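Local structure of putative hydrolase (Chloroflexus aurantiacus J-10-fl, 3CMN) at residues A164-Q169 / E175-W180; L260-E265 / D350-P355; R80-A85 / G129-L134; E185-F190 / H270-V275; M299-V304 / L312-Y317. The protein is a putative hydrolase of the zincin-like metallopeptidase family that probably cleaves peptide bonds with the help of a zinc ion, its substrate being unknown. All coordinates share one frame; numbering follows the deposited sequence.

How the contacts relate
All five contacts lie in one largely helical chain. Along the chain contact 3 comes first, then contact 1; contacts 4 and 2 interleave, and contact 5 is nested inside the loop closed by contact 2. Contacts 1 and 4 share helix 174-193, their centres about 17 Å apart, and touch through W180 and M272. Contacts 2 and 4 share helix 248-279, with E265 beside H188. Contact 5 touches contact 2 through L314 and M261, and contact 3 through L300, M303 and V304. Contacts 2 and 3, about 30 Å apart between centres, lie on opposite sides of the chain's centre. The shared helices join contacts 1, 4 and 2; contact 4 holds part of HExxH, probably the metal site.

Contact 1: A164-Q169 / E175-W180; sequences ARVQQQ and EDFRLW
F177 packs its ring obliquely against V166 and Q167, on one turn of helix 160-169. Its CD2 lies 3.5 Å from Q167 CB. Further out, its CZ reaches V166 CG1 at 3.8 Å, the two side chains crossing at about a right angle. Beyond CB, Q167 turns away from the ring: its chain bends at chi2 (-131°) and carries the amide to R178. There R178 NH1 donates to Q167 OE1 over 2.8 Å, nearly straight at 169°. The oxygen sits at the edge of the guanidinium, close to its plane, while the amide itself is turned 73° from that plane. Helices 160-169 and 174-193 form a helix-loop-helix with a short connection, and the second of them carries the HExxH sequence expected of a zincin. R178 runs extended from CG to NE toward helix 160-169, and its NH2 also lies 3.5 Å from A164 CB. A water bridges the two polar groups: it donates to Q167 OE1 at 3.0 Å and accepts a weak bond from R178 NH2 at 2.6 Å. The stronger partner of R178 NH2 is E160, in a salt bridge; NH1 also bonds D174 O. Q167 NE2 is held by L172 O in the connecting loop, which fixes the rotation of the amide.

Contact 2: L260-E265 / D350-P355; sequences LMSLIE and DEIRNP
I352 CD1 presses on S262, 3.3 Å from its OG and 3.5 Å from its CB. This is van der Waals contact, and the carbon pair is tighter than usual. The outer chain of I352 is extended (chi2 175°), which carries CD1 across to helix 248-279. L263 takes a smaller part, its backbone N lying 4.4 Å from I352 CD1. I352 belongs to the short helix 349-353, near the C-terminal end of the helical fold, and this contact seats that helix against the long helix 248-279. P347 packs on I352 as well, while L346 reaches L260 and L263. The polar bonds here do not link the two segments. N354 N bonds D350 O at 2.9 Å, closing the last turn before N354 leaves helical geometry. R353 NH2 and D350 OD1 form a salt bridge of 2.7 Å whose hydrogen bond is weak. E351 is paired with R361 of the next helix, 355-363.

Contact 3: R80-A85 / G129-L134; sequences REWLEA and GLLGYL
Helices 79-92 and 120-135 pack here through W82 and L83 on one side and L131 and L134 on the other. The local axes come within 10.5 Å, and their N-to-C directions are 131° apart, a steep crossing between perpendicular and antiparallel. Helix 79-92 follows strand 73-76, half of the small parallel pair with strand 155-158. W82 also touches the strand pair: its ring meets Y157 of strand 155-158, the planes about 70° apart. W82 has CG anti to the backbone N (chi1 -180°), which sends the six-membered ring out toward helix 120-135. There CH2 lies 3.8 Å from L131 CD1 and 4.1 Å from L134 CB. Both leucines approach the ring at a slant. The nearest CA pair is L83 and G132, 7.8 Å apart. All four touching side chains are buried, and the contact between them is purely apolar. L83 is also covered by A27, L28 and S31 of helix 20-31, and L134 by L300 and M303 of helix 283-307. L83 and L131 lie alongside, pointing opposite ways, and L83 CD2 settles 3.6 Å from L131 CG and 3.9 Å from L131 CD2.

Contact 4: E185-F190 / H270-V275; sequences EMTHAF and HVMNAV
T187 points its CB at V271 and then divides between a hydroxyl and a methyl. The methyl, CG2, meets V271 CB at 4.1 Å. The hydroxyl, OG1, comes 4.2 Å from V271 CG1 and 4.3 Å from M272 SD, in loose contact with both. OG1 is anti to the carbonyl carbon (chi1 -63°), which turns it back along its own helix to bond L183 O. That buried oxygen therefore has its partner within helix 174-193. T187 and V271 pass side by side, head to tail, and the pair of segments buries 111 Å². T187 lies between E185 and H188 of an HExxH sequence, probably the metal-binding motif of this family, although no metal is bound here. The other helix widens into a pi-type turn at 272-275. I59 of helix 41-63 covers T187 as well, and M272 also packs on W180 and L183, so T187 lies where helices 41-63 and 248-279 both meet helix 174-193.

Contact 5: M299-V304 / L312-Y317; sequences MLDQMV and LKLAQY
Segment 299-304 of helix 283-307 faces an irregular, largely extended loop segment, 312-317, and the two chains come nearest at Q302 and L314, whose CA atoms are 6.0 Å apart. The loop follows helix 283-307 and leads to helix 319-331, so it folds back over the helix it has just left. L314 supplies the apolar part. With its CG beside the backbone N (chi1 -60°), it reaches over the helix, and its CD1 lies 3.5 Å from Q302 N and 3.7 Å from Q302 CB. The same methyl touches D301, 3.8 Å from its OD2. D301 OD2 is engaged by the hydroxyl of S145. L314 also packs on M261 and L312 on F254 and I257, which joins the loop to helix 248-279. Q302 stretches the other way past L314. It is extended (chi1 -179°, chi2 -180°), which carries its amide to the loop backbone; its CG lies 3.9 Å from L312 O. As modelled, Q302 NE2 stands 2.9 Å from L314 N. Both are donors, so this is no bond. The polar anchor of the amide is OE1, which accepts from R306 NH2. Across the two segments the contact is probably mostly van der Waals packing of L314 on the aliphatic part of Q302. D301 OD2 and Q302 OE1 find their partners in S145 and R306, outside the two segments.

Contact 1: A164-Q169 / E175-W180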
# COMPACT_ATOMS: atom_id res chain seq x y z
N ALA A 164 16.23 -2.96 6.42
CA ALA A 164 17.37 -2.96 7.33
C ALA A 164 17.87 -1.54 7.57
O ALA A 164 18.23 -1.18 8.69
CB ALA A 164 18.50 -3.82 6.75
N ARG A 165 17.89 -0.72 6.53
CA ARG A 165 18.35 0.66 6.66
C ARG A 165 17.42 1.51 7.51
O ARG A 165 17.88 2.38 8.24
CB ARG A 165 18.53 1.28 5.28
CG ARG A 165 19.77 0.80 4.59
CD ARG A 165 19.76 1.10 3.10
NE ARG A 165 21.02 0.68 2.49
CZ ARG A 165 21.49 -0.57 2.52
NH1 ARG A 165 20.80 -1.53 3.11
NH2 ARG A 165 22.66 -0.84 1.96
N VAL A 166 16.11 1.27 7.41
CA VAL A 166 15.16 2.04 8.21
C VAL A 166 15.27 1.61 9.67
O VAL A 166 15.35 2.45 10.56
CB VAL A 166 13.70 1.85 7.73
CG1 VAL A 166 12.76 2.59 8.66
CG2 VAL A 166 13.53 2.37 6.31
N GLN A 167 15.29 0.31 9.91
CA GLN A 167 15.39 -0.24 11.26
C GLN A 167 16.55 0.37 12.01
O GLN A 167 16.43 0.73 13.18
CB GLN A 167 15.60 -1.75 11.22
CG GLN A 167 15.75 -2.38 12.60
CD GLN A 167 16.97 -3.31 12.73
OE1 GLN A 167 17.10 -4.30 12.01
NE2 GLN A 167 17.85 -2.98 13.66
N GLN A 168 17.68 0.47 11.33
CA GLN A 168 18.89 0.99 11.93
C GLN A 168 18.93 2.50 12.06
O GLN A 168 19.48 3.02 13.02
CB GLN A 168 20.10 0.46 11.17
CG GLN A 168 20.35 -1.03 11.43
CD GLN A 168 20.66 -1.81 10.17
OE1 GLN A 168 21.46 -1.39 9.33
NE2 GLN A 168 20.03 -2.97 10.03
N GLN A 169 18.36 3.20 11.09
CA GLN A 169 18.33 4.65 11.16
C GLN A 169 17.40 5.08 12.29
O GLN A 169 17.56 6.15 12.86
CB GLN A 169 17.86 5.24 9.84
CG GLN A 169 18.98 5.56 8.86
CD GLN A 169 18.73 5.00 7.46
OE1 GLN A 169 17.78 5.38 6.78
NE2 GLN A 169 19.59 4.07 7.04
N GLU A 175 14.01 -7.87 15.17
CA GLU A 175 12.84 -8.73 15.19
C GLU A 175 11.51 -7.99 15.19
O GLU A 175 10.62 -8.28 14.39
CB GLU A 175 12.90 -9.64 16.43
CG GLU A 175 11.80 -10.67 16.54
CD GLU A 175 11.96 -11.83 15.57
OE1 GLU A 175 13.02 -11.95 14.92
OE2 GLU A 175 11.00 -12.63 15.46
N ASP A 176 11.37 -7.03 16.08
CA ASP A 176 10.12 -6.29 16.19
C ASP A 176 9.72 -5.50 14.96
O ASP A 176 8.54 -5.51 14.56
CB ASP A 176 10.17 -5.38 17.42
CG ASP A 176 10.03 -6.16 18.72
OD1 ASP A 176 10.36 -7.36 18.74
OD2 ASP A 176 9.60 -5.56 19.72
N PHE A 177 10.68 -4.80 14.35
CA PHE A 177 10.37 -4.02 13.17
C PHE A 177 9.95 -4.90 11.99
O PHE A 177 9.01 -4.57 11.27
CB PHE A 177 11.56 -3.16 12.77
CG PHE A 177 11.28 -2.27 11.60
CD1 PHE A 177 10.13 -1.47 11.57
CD2 PHE A 177 12.16 -2.21 10.53
CE1 PHE A 177 9.86 -0.63 10.49
CE2 PHE A 177 11.91 -1.37 9.45
CZ PHE A 177 10.75 -0.57 9.43
N ARG A 178 10.64 -6.02 11.79
CA ARG A 178 10.29 -6.90 10.68
C ARG A 178 8.98 -7.64 10.89
O ARG A 178 8.33 -8.03 9.92
CB ARG A 178 11.45 -7.86 10.40
CG ARG A 178 12.61 -7.16 9.75
CD ARG A 178 13.78 -8.07 9.54
NE ARG A 178 14.88 -7.36 8.92
CZ ARG A 178 15.60 -6.42 9.51
NH1 ARG A 178 15.33 -6.06 10.76
NH2 ARG A 178 16.58 -5.83 8.85
N LEU A 179 8.58 -7.84 12.14
CA LEU A 179 7.30 -8.48 12.41
C LEU A 179 6.25 -7.40 12.17
O LEU A 179 5.17 -7.68 11.67
CB LEU A 179 7.20 -8.99 13.85
CG LEU A 179 5.81 -9.54 14.22
CD1 LEU A 179 5.45 -10.70 13.28
CD2 LEU A 179 5.78 -10.00 15.68
N TRP A 180 6.60 -6.17 12.53
CA TRP A 180 5.71 -5.04 12.35
C TRP A 180 5.41 -4.90 10.85
O TRP A 180 4.26 -4.72 10.45
CB TRP A 180 6.37 -3.76 12.86
CG TRP A 180 5.54 -2.52 12.66
CD1 TRP A 180 4.56 -2.05 13.49
CD2 TRP A 180 5.58 -1.62 11.55
NE1 TRP A 180 4.00 -0.91 12.97
CE2 TRP A 180 4.61 -0.62 11.78
CE3 TRP A 180 6.36 -1.55 10.37
CZ2 TRP A 180 4.38 0.43 10.88
CZ3 TRP A 180 6.13 -0.50 9.48
CH2 TRP A 180 5.15 0.48 9.74
O HOH W 1 18.93 -5.28 9.87

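Contact 2: L260-E265 / D350-P355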
# COMPACT_ATOMS: atom_id res chain seq x y z
N LEU A 260 -11.02 5.58 -0.68
CA LEU A 260 -10.66 4.16 -0.62
C LEU A 260 -9.24 4.02 -0.05
O LEU A 260 -9.00 3.25 0.88
CB LEU A 260 -10.72 3.53 -2.02
CG LEU A 260 -10.11 2.12 -2.19
CD1 LEU A 260 -10.97 1.08 -1.45
CD2 LEU A 260 -10.03 1.77 -3.69
N MET A 261 -8.30 4.78 -0.60
CA MET A 261 -6.93 4.73 -0.13
C MET A 261 -6.87 5.06 1.37
O MET A 261 -6.15 4.42 2.14
CB MET A 261 -6.06 5.70 -0.95
CG MET A 261 -5.20 5.02 -2.03
SD MET A 261 -6.06 3.85 -3.13
CE MET A 261 -5.69 2.30 -2.35
N SER A 262 -7.66 6.04 1.79
CA SER A 262 -7.71 6.44 3.19
C SER A 262 -8.23 5.34 4.12
O SER A 262 -7.63 5.06 5.17
CB SER A 262 -8.58 7.68 3.34
OG SER A 262 -8.64 8.07 4.69
N LEU A 263 -9.33 4.70 3.74
CA LEU A 263 -9.89 3.62 4.54
C LEU A 263 -8.92 2.44 4.61
O LEU A 263 -8.72 1.83 5.66
CB LEU A 263 -11.21 3.15 3.92
CG LEU A 263 -11.77 1.97 4.72
CD1 LEU A 263 -12.52 2.52 5.91
CD2 LEU A 263 -12.66 1.12 3.85
N ILE A 264 -8.35 2.09 3.46
CA ILE A 264 -7.40 1.00 3.41
C ILE A 264 -6.26 1.23 4.43
O ILE A 264 -5.88 0.30 5.15
CB ILE A 264 -6.84 0.84 1.97
CG1 ILE A 264 -7.93 0.23 1.07
CG2 ILE A 264 -5.58 -0.01 1.97
CD1 ILE A 264 -7.50 -0.04 -0.35
N GLU A 265 -5.74 2.46 4.50
CA GLU A 265 -4.66 2.79 5.44
C GLU A 265 -5.16 2.84 6.88
O GLU A 265 -4.55 2.25 7.77
CB GLU A 265 -4.01 4.14 5.10
CG GLU A 265 -3.22 4.14 3.80
CD GLU A 265 -2.11 3.09 3.79
OE1 GLU A 265 -1.24 3.15 4.68
OE2 GLU A 265 -2.13 2.21 2.90
N ASP A 350 -15.92 13.04 3.14
CA ASP A 350 -16.70 13.75 4.16
C ASP A 350 -16.98 12.85 5.35
O ASP A 350 -16.73 13.22 6.50
CB ASP A 350 -18.02 14.24 3.58
CG ASP A 350 -17.92 15.63 3.01
OD1 ASP A 350 -17.53 16.56 3.76
OD2 ASP A 350 -18.23 15.81 1.81
N GLU A 351 -17.51 11.66 5.08
CA GLU A 351 -17.83 10.71 6.15
C GLU A 351 -16.57 10.35 6.93
O GLU A 351 -16.63 10.08 8.12
CB GLU A 351 -18.49 9.46 5.56
CG GLU A 351 -19.87 9.77 4.97
CD GLU A 351 -20.48 8.61 4.21
OE1 GLU A 351 -19.87 8.13 3.23
OE2 GLU A 351 -21.59 8.17 4.59
N ILE A 352 -15.42 10.35 6.25
CA ILE A 352 -14.16 10.06 6.92
C ILE A 352 -13.86 11.19 7.91
O ILE A 352 -13.27 10.96 8.97
CB ILE A 352 -13.01 9.91 5.88
CG1 ILE A 352 -12.88 8.44 5.49
CG2 ILE A 352 -11.68 10.42 6.45
CD1 ILE A 352 -11.88 8.18 4.39
N ARG A 353 -14.28 12.40 7.56
CA ARG A 353 -14.05 13.56 8.41
C ARG A 353 -15.08 13.62 9.53
O ARG A 353 -14.85 14.23 10.58
CB ARG A 353 -14.12 14.84 7.57
CG ARG A 353 -12.98 14.96 6.57
CD ARG A 353 -12.88 16.35 5.99
NE ARG A 353 -13.93 16.66 5.03
CZ ARG A 353 -14.00 16.14 3.81
NH1 ARG A 353 -13.08 15.28 3.40
NH2 ARG A 353 -14.98 16.49 2.99
N ASN A 354 -16.22 12.98 9.30
CA ASN A 354 -17.28 12.92 10.29
C ASN A 354 -17.90 11.53 10.20
O ASN A 354 -18.85 11.31 9.46
CB ASN A 354 -18.33 14.00 10.03
CG ASN A 354 -18.29 14.54 8.62
OD1 ASN A 354 -17.28 15.12 8.19
ND2 ASN A 354 -19.38 14.36 7.88
N PRO A 355 -17.33 10.57 10.94
CA PRO A 355 -17.80 9.19 10.96
C PRO A 355 -19.30 9.08 11.22
O PRO A 355 -19.99 8.24 10.62
CB PRO A 355 -16.96 8.56 12.07
CG PRO A 355 -15.67 9.33 11.99
CD PRO A 355 -16.16 10.74 11.83

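Contact 3: R80-A85 / G129-L134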
# COMPACT_ATOMS: atom_id res chain seq x y z
N ARG A 80 17.45 -4.24 -7.07
CA ARG A 80 17.45 -4.66 -8.46
C ARG A 80 16.28 -5.61 -8.72
O ARG A 80 15.57 -5.49 -9.72
CB ARG A 80 18.77 -5.34 -8.81
CG ARG A 80 18.86 -5.77 -10.25
CD ARG A 80 20.18 -6.42 -10.56
NE ARG A 80 20.37 -6.56 -12.00
CZ ARG A 80 19.87 -7.55 -12.74
NH1 ARG A 80 19.16 -8.52 -12.18
NH2 ARG A 80 20.09 -7.56 -14.04
N GLU A 81 16.09 -6.56 -7.81
CA GLU A 81 15.00 -7.51 -7.96
C GLU A 81 13.66 -6.80 -7.83
O GLU A 81 12.71 -7.14 -8.53
CB GLU A 81 15.11 -8.63 -6.93
CG GLU A 81 16.37 -9.46 -7.09
CD GLU A 81 16.55 -10.47 -5.98
OE1 GLU A 81 16.41 -10.07 -4.80
OE2 GLU A 81 16.85 -11.64 -6.29
N TRP A 82 13.58 -5.81 -6.96
CA TRP A 82 12.33 -5.09 -6.82
C TRP A 82 11.98 -4.44 -8.17
O TRP A 82 10.82 -4.49 -8.61
CB TRP A 82 12.41 -4.02 -5.73
CG TRP A 82 11.13 -3.26 -5.58
CD1 TRP A 82 10.01 -3.68 -4.93
CD2 TRP A 82 10.81 -2.00 -6.17
NE1 TRP A 82 9.01 -2.75 -5.07
CE2 TRP A 82 9.47 -1.71 -5.83
CE3 TRP A 82 11.52 -1.07 -6.95
CZ2 TRP A 82 8.82 -0.53 -6.25
CZ3 TRP A 82 10.88 0.09 -7.36
CH2 TRP A 82 9.54 0.35 -7.01
N LEU A 83 12.98 -3.86 -8.82
CA LEU A 83 12.82 -3.20 -10.11
C LEU A 83 12.45 -4.15 -11.25
O LEU A 83 11.51 -3.88 -12.00
CB LEU A 83 14.10 -2.45 -10.49
CG LEU A 83 14.36 -1.08 -9.85
CD1 LEU A 83 15.77 -0.63 -10.25
CD2 LEU A 83 13.31 -0.07 -10.31
N GLU A 84 13.20 -5.24 -11.39
CA GLU A 84 12.95 -6.22 -12.44
C GLU A 84 11.53 -6.78 -12.36
O GLU A 84 10.91 -7.10 -13.37
CB GLU A 84 13.93 -7.39 -12.34
CG GLU A 84 15.41 -7.04 -12.57
CD GLU A 84 15.67 -6.42 -13.95
OE1 GLU A 84 14.80 -6.57 -14.84
OE2 GLU A 84 16.75 -5.81 -14.14
N ALA A 85 11.03 -6.89 -11.13
CA ALA A 85 9.70 -7.45 -10.89
C ALA A 85 8.55 -6.46 -11.02
O ALA A 85 7.41 -6.87 -11.18
CB ALA A 85 9.67 -8.09 -9.51
N GLY A 129 14.19 7.65 -13.52
CA GLY A 129 14.87 8.25 -12.39
C GLY A 129 13.99 8.18 -11.17
O GLY A 129 14.43 7.77 -10.09
N LEU A 130 12.73 8.59 -11.33
CA LEU A 130 11.78 8.56 -10.22
C LEU A 130 11.60 7.14 -9.70
O LEU A 130 11.52 6.92 -8.49
CB LEU A 130 10.43 9.14 -10.65
CG LEU A 130 10.44 10.65 -10.96
CD1 LEU A 130 9.11 11.05 -11.57
CD2 LEU A 130 10.70 11.44 -9.68
N LEU A 131 11.55 6.18 -10.61
CA LEU A 131 11.39 4.79 -10.23
C LEU A 131 12.63 4.26 -9.48
O LEU A 131 12.50 3.52 -8.50
CB LEU A 131 11.12 3.95 -11.47
CG LEU A 131 10.94 2.44 -11.27
CD1 LEU A 131 9.71 2.17 -10.37
CD2 LEU A 131 10.77 1.79 -12.63
N GLY A 132 13.81 4.65 -9.94
CA GLY A 132 15.04 4.22 -9.29
C GLY A 132 15.06 4.80 -7.88
O GLY A 132 15.56 4.18 -6.94
N TYR A 133 14.50 5.99 -7.75
CA TYR A 133 14.43 6.63 -6.46
C TYR A 133 13.50 5.84 -5.55
O TYR A 133 13.80 5.61 -4.38
CB TYR A 133 13.91 8.06 -6.60
CG TYR A 133 13.80 8.75 -5.28
CD1 TYR A 133 14.94 9.16 -4.58
CD2 TYR A 133 12.55 8.95 -4.68
CE1 TYR A 133 14.84 9.74 -3.32
CE2 TYR A 133 12.44 9.52 -3.42
CZ TYR A 133 13.59 9.92 -2.75
OH TYR A 133 13.50 10.47 -1.49
N LEU A 134 12.35 5.43 -6.09
CA LEU A 134 11.38 4.64 -5.34
C LEU A 134 12.02 3.34 -4.86
O LEU A 134 11.75 2.90 -3.75
CB LEU A 134 10.16 4.33 -6.21
CG LEU A 134 9.17 5.48 -6.44
CD1 LEU A 134 8.09 5.03 -7.41
CD2 LEU A 134 8.55 5.93 -5.10

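Contact 4: E185-F190 / H270-V275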
# COMPACT_ATOMS: atom_id res chain seq x y z
N GLU A 185 2.13 -5.74 6.05
CA GLU A 185 2.07 -6.34 4.72
C GLU A 185 0.87 -7.29 4.56
O GLU A 185 0.13 -7.23 3.57
CB GLU A 185 3.35 -7.14 4.48
CG GLU A 185 3.82 -7.18 3.06
CD GLU A 185 4.68 -5.99 2.73
OE1 GLU A 185 4.14 -4.86 2.70
OE2 GLU A 185 5.90 -6.19 2.51
N MET A 186 0.70 -8.18 5.53
CA MET A 186 -0.37 -9.15 5.49
C MET A 186 -1.71 -8.45 5.61
O MET A 186 -2.69 -8.85 4.98
CB MET A 186 -0.21 -10.19 6.60
CG MET A 186 -1.21 -11.34 6.55
SD MET A 186 -0.88 -12.48 5.22
CE MET A 186 -1.81 -11.76 4.00
N THR A 187 -1.76 -7.39 6.41
CA THR A 187 -3.00 -6.66 6.57
C THR A 187 -3.48 -6.16 5.21
O THR A 187 -4.62 -6.41 4.82
CB THR A 187 -2.85 -5.48 7.57
OG1 THR A 187 -2.52 -6.00 8.86
CG2 THR A 187 -4.15 -4.71 7.69
N HIS A 188 -2.59 -5.50 4.48
CA HIS A 188 -2.95 -4.99 3.17
C HIS A 188 -3.27 -6.07 2.15
O HIS A 188 -4.04 -5.84 1.22
CB HIS A 188 -1.85 -4.06 2.66
CG HIS A 188 -1.76 -2.79 3.43
ND1 HIS A 188 -1.57 -1.56 2.83
CD2 HIS A 188 -1.91 -2.54 4.75
CE1 HIS A 188 -1.61 -0.61 3.75
NE2 HIS A 188 -1.82 -1.18 4.92
N ALA A 189 -2.69 -7.25 2.32
CA ALA A 189 -2.97 -8.35 1.40
C ALA A 189 -4.43 -8.75 1.60
O ALA A 189 -5.14 -9.06 0.63
CB ALA A 189 -2.06 -9.52 1.70
N PHE A 190 -4.86 -8.74 2.86
CA PHE A 190 -6.23 -9.07 3.20
C PHE A 190 -7.17 -7.99 2.65
O PHE A 190 -8.15 -8.29 1.98
CB PHE A 190 -6.39 -9.17 4.73
CG PHE A 190 -6.19 -10.56 5.29
CD1 PHE A 190 -4.91 -11.11 5.39
CD2 PHE A 190 -7.28 -11.32 5.70
CE1 PHE A 190 -4.72 -12.40 5.88
CE2 PHE A 190 -7.11 -12.63 6.20
CZ PHE A 190 -5.83 -13.17 6.29
N HIS A 270 -5.60 0.22 12.02
CA HIS A 270 -6.41 -0.16 13.16
C HIS A 270 -6.13 -1.61 13.53
O HIS A 270 -6.07 -1.96 14.71
CB HIS A 270 -7.89 -0.01 12.85
CG HIS A 270 -8.77 -0.38 13.99
ND1 HIS A 270 -9.02 0.47 15.05
CD2 HIS A 270 -9.41 -1.54 14.28
CE1 HIS A 270 -9.77 -0.14 15.94
NE2 HIS A 270 -10.02 -1.37 15.50
N VAL A 271 -6.00 -2.45 12.51
CA VAL A 271 -5.73 -3.86 12.73
C VAL A 271 -4.32 -3.98 13.34
O VAL A 271 -4.05 -4.89 14.11
CB VAL A 271 -5.81 -4.65 11.40
CG1 VAL A 271 -5.60 -6.13 11.65
CG2 VAL A 271 -7.16 -4.41 10.73
N MET A 272 -3.44 -3.06 12.98
CA MET A 272 -2.08 -3.06 13.51
C MET A 272 -2.11 -2.89 15.03
O MET A 272 -1.47 -3.64 15.76
CB MET A 272 -1.26 -1.92 12.87
CG MET A 272 -0.72 -2.25 11.48
SD MET A 272 0.13 -3.85 11.47
CE MET A 272 1.50 -3.50 12.64
N ASN A 273 -2.86 -1.89 15.49
CA ASN A 273 -3.00 -1.61 16.91
C ASN A 273 -3.58 -2.79 17.70
O ASN A 273 -3.17 -3.05 18.83
CB ASN A 273 -3.90 -0.40 17.11
CG ASN A 273 -3.20 0.90 16.84
OD1 ASN A 273 -2.38 1.35 17.64
ND2 ASN A 273 -3.52 1.51 15.71
N ALA A 274 -4.53 -3.49 17.10
CA ALA A 274 -5.19 -4.61 17.75
C ALA A 274 -4.45 -5.95 17.69
O ALA A 274 -4.60 -6.78 18.58
CB ALA A 274 -6.60 -4.77 17.19
N VAL A 275 -3.67 -6.18 16.64
CA VAL A 275 -2.95 -7.45 16.52
C VAL A 275 -1.46 -7.28 16.81
O VAL A 275 -0.84 -8.15 17.41
CB VAL A 275 -3.11 -8.06 15.10
CG1 VAL A 275 -2.41 -9.42 15.02
CG2 VAL A 275 -4.58 -8.22 14.77

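Contact 5: M299-V304 / L312-Y317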
# COMPACT_ATOMS: atom_id res chain seq x y z
N MET A 299 3.28 10.49 0.53
CA MET A 299 3.63 11.47 -0.49
C MET A 299 4.09 10.78 -1.77
O MET A 299 3.71 11.19 -2.86
CB MET A 299 4.72 12.40 0.03
CG MET A 299 4.29 13.20 1.25
SD MET A 299 5.55 14.34 1.86
CE MET A 299 6.80 13.19 2.45
N LEU A 300 4.89 9.74 -1.63
CA LEU A 300 5.39 9.02 -2.79
C LEU A 300 4.27 8.21 -3.46
O LEU A 300 4.27 8.03 -4.68
CB LEU A 300 6.55 8.10 -2.40
CG LEU A 300 7.81 8.77 -1.81
CD1 LEU A 300 8.74 7.68 -1.29
CD2 LEU A 300 8.53 9.63 -2.86
N ASP A 301 3.33 7.71 -2.67
CA ASP A 301 2.21 6.96 -3.23
C ASP A 301 1.37 7.92 -4.07
O ASP A 301 0.86 7.57 -5.14
CB ASP A 301 1.37 6.33 -2.12
CG ASP A 301 0.37 5.33 -2.65
OD1 ASP A 301 0.61 4.73 -3.72
OD2 ASP A 301 -0.66 5.11 -1.97
N GLN A 302 1.24 9.14 -3.59
CA GLN A 302 0.49 10.16 -4.29
C GLN A 302 1.23 10.55 -5.58
O GLN A 302 0.62 10.70 -6.65
CB GLN A 302 0.35 11.37 -3.39
CG GLN A 302 -0.44 12.48 -4.01
CD GLN A 302 -0.54 13.64 -3.08
OE1 GLN A 302 -0.18 14.76 -3.43
NE2 GLN A 302 -1.02 13.39 -1.87
N MET A 303 2.55 10.72 -5.45
CA MET A 303 3.43 11.07 -6.56
C MET A 303 3.22 10.12 -7.72
O MET A 303 3.16 10.54 -8.88
CB MET A 303 4.90 11.01 -6.09
CG MET A 303 5.98 11.31 -7.16
SD MET A 303 6.33 10.05 -8.43
CE MET A 303 7.28 8.86 -7.52
N VAL A 304 3.10 8.83 -7.42
CA VAL A 304 2.89 7.83 -8.46
C VAL A 304 1.55 8.03 -9.17
O VAL A 304 1.44 7.78 -10.37
CB VAL A 304 2.95 6.38 -7.89
CG1 VAL A 304 2.96 5.38 -9.03
CG2 VAL A 304 4.19 6.20 -7.05
N LEU A 312 -4.72 13.70 -8.07
CA LEU A 312 -5.50 13.75 -6.84
C LEU A 312 -4.57 14.04 -5.66
O LEU A 312 -3.37 14.22 -5.84
CB LEU A 312 -6.22 12.42 -6.64
CG LEU A 312 -5.42 11.15 -6.93
CD1 LEU A 312 -4.34 10.91 -5.89
CD2 LEU A 312 -6.39 10.00 -6.98
N LYS A 313 -5.14 14.09 -4.47
CA LYS A 313 -4.35 14.34 -3.27
C LYS A 313 -4.74 13.40 -2.15
O LYS A 313 -5.88 13.41 -1.70
CB LYS A 313 -4.52 15.80 -2.83
CG LYS A 313 -3.72 16.16 -1.59
CD LYS A 313 -3.93 17.62 -1.21
CE LYS A 313 -3.13 17.99 0.03
NZ LYS A 313 -3.31 19.42 0.40
N LEU A 314 -3.80 12.56 -1.74
CA LEU A 314 -4.05 11.63 -0.64
C LEU A 314 -4.21 12.37 0.70
O LEU A 314 -3.82 13.54 0.78
CB LEU A 314 -2.93 10.60 -0.53
CG LEU A 314 -2.69 9.71 -1.75
CD1 LEU A 314 -1.54 8.74 -1.50
CD2 LEU A 314 -3.96 8.95 -2.11
N ALA A 315 -4.77 11.72 1.70
CA ALA A 315 -4.94 12.37 2.99
C ALA A 315 -3.84 11.97 3.96
O ALA A 315 -3.39 10.83 3.98
CB ALA A 315 -6.31 12.05 3.56
N GLN A 316 -3.42 12.94 4.78
CA GLN A 316 -2.36 12.75 5.77
C GLN A 316 -2.36 11.38 6.44
O GLN A 316 -1.73 10.43 5.96
CB GLN A 316 -2.46 13.83 6.84
N TYR A 317 -3.04 11.30 7.57
CA TYR A 317 -3.17 10.09 8.37
C TYR A 317 -4.15 10.46 9.45
O TYR A 317 -4.50 11.63 9.60
CB TYR A 317 -1.83 9.70 8.98